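PDB 2E4T: endoglucanase from Clostridium thermocellum, which hydrolyses internal beta-1,4-glucosidic linkages of cellulose and xyloglucan through its glycoside hydrolase family 44 catalytic module. Local coordinates for the calcium ion site. Sequence-based numbering; all coordinates share one arbitrary frame.

The calcium ion site. Residues 54, 150-153, 155-156. With CA (calcium ion), chain B.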
# COMPACT_ATOMS: atom_id res chain seq x y z
N GLU A 54 14.06 21.20 4.37
CA GLU A 54 14.98 22.13 5.04
C GLU A 54 14.34 22.81 6.23
O GLU A 54 15.04 23.14 7.19
CB GLU A 54 15.48 23.20 4.06
CG GLU A 54 16.19 22.62 2.84
CD GLU A 54 16.78 23.71 1.94
OE1 GLU A 54 16.40 24.91 2.08
OE2 GLU A 54 17.64 23.38 1.07
N ASP A 150 21.13 25.18 3.24
CA ASP A 150 20.95 26.64 3.21
C ASP A 150 19.51 27.00 3.00
O ASP A 150 18.97 26.77 1.94
CB ASP A 150 21.83 27.21 2.10
CG ASP A 150 21.82 28.71 2.05
OD1 ASP A 150 21.07 29.37 2.82
OD2 ASP A 150 22.64 29.26 1.27
N THR A 151 18.88 27.55 4.03
CA THR A 151 17.50 27.90 3.94
C THR A 151 17.30 29.25 3.24
O THR A 151 16.15 29.63 2.97
CB THR A 151 16.81 27.96 5.32
OG1 THR A 151 17.60 28.82 6.14
CG2 THR A 151 16.76 26.58 5.94
N GLU A 152 18.38 29.96 2.90
CA GLU A 152 18.26 31.32 2.36
C GLU A 152 18.28 31.36 0.82
O GLU A 152 17.95 32.40 0.20
CB GLU A 152 19.32 32.21 3.02
CG GLU A 152 19.17 32.21 4.58
CD GLU A 152 17.70 32.42 5.05
OE1 GLU A 152 17.08 33.46 4.68
OE2 GLU A 152 17.13 31.54 5.75
N ASP A 153 18.68 30.28 0.17
CA ASP A 153 18.79 30.25 -1.24
C ASP A 153 17.46 29.83 -1.84
O ASP A 153 16.44 29.68 -1.13
CB ASP A 153 19.99 29.41 -1.68
CG ASP A 153 19.83 27.93 -1.43
OD1 ASP A 153 18.73 27.53 -1.04
OD2 ASP A 153 20.84 27.19 -1.59
N TYR A 155 16.65 27.09 -3.65
CA TYR A 155 16.58 25.70 -4.09
C TYR A 155 16.55 24.76 -2.93
O TYR A 155 17.10 25.02 -1.89
CB TYR A 155 17.83 25.33 -4.94
CG TYR A 155 17.92 26.23 -6.14
CD1 TYR A 155 17.05 26.04 -7.21
CD2 TYR A 155 18.82 27.29 -6.20
CE1 TYR A 155 17.00 26.92 -8.26
CE2 TYR A 155 18.82 28.17 -7.30
CZ TYR A 155 17.90 27.98 -8.30
OH TYR A 155 17.94 28.88 -9.33
N VAL A 156 15.90 23.59 -3.17
CA VAL A 156 15.92 22.48 -2.21
C VAL A 156 16.35 21.24 -3.01
O VAL A 156 15.84 21.01 -4.10
CB VAL A 156 14.52 22.30 -1.60
CG1 VAL A 156 14.44 21.10 -0.75
CG2 VAL A 156 14.15 23.58 -0.76
CA CA B . 17.91 25.65 0.20
O HOH W 1 20.02 24.81 -0.49
O HOH W 2 16.12 27.24 0.22
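Glu54 reaches the calcium ion on an extended chain, with CG anti to its own carbonyl carbon (chi1 -58°) and CD carried straight on beyond it, so that the carboxylate chelates the metal with both oxygens. This bidentate grip is slightly uneven, OE2 of Glu54 lying 2.4 Å and OE1 of Glu54 2.5 Å from the ion. Asp153 takes the crowded position between its backbone N and carbonyl carbon (chi1 69°), which turns the carboxylate back towards the metal; it binds through OD1 alone, at 2.4 Å from the ion. Its other oxygen, OD2, stands 2.8 Å from water 1, a calcium ligand, and the carbonyl O of Asp153 pairs similarly with water 2, so Asp153 appears to hold the two waters seen on the ion. Backbone carbonyls of Asp150 and Tyr155 bring the observed coordination to seven, Asp150 O sitting 2.3 Å from the metal. The two carboxylates probably offset the charge of the ion. The Asp150 side chain points elsewhere: with CG anti to the backbone N (chi1 -175°), its OD1 accepts the Glu152 amide N at 2.8 Å from above the carboxylate plane, bracing the turn. Thr151 OG1 adds a bond to the anti lone pair of Glu152 OE2, at 2.8 Å. The ion thus ties the segment around Glu54 to the 150-153 turn and the start of strand 155-157, at the periphery of the TIM-barrel domain, which suggests a structural role.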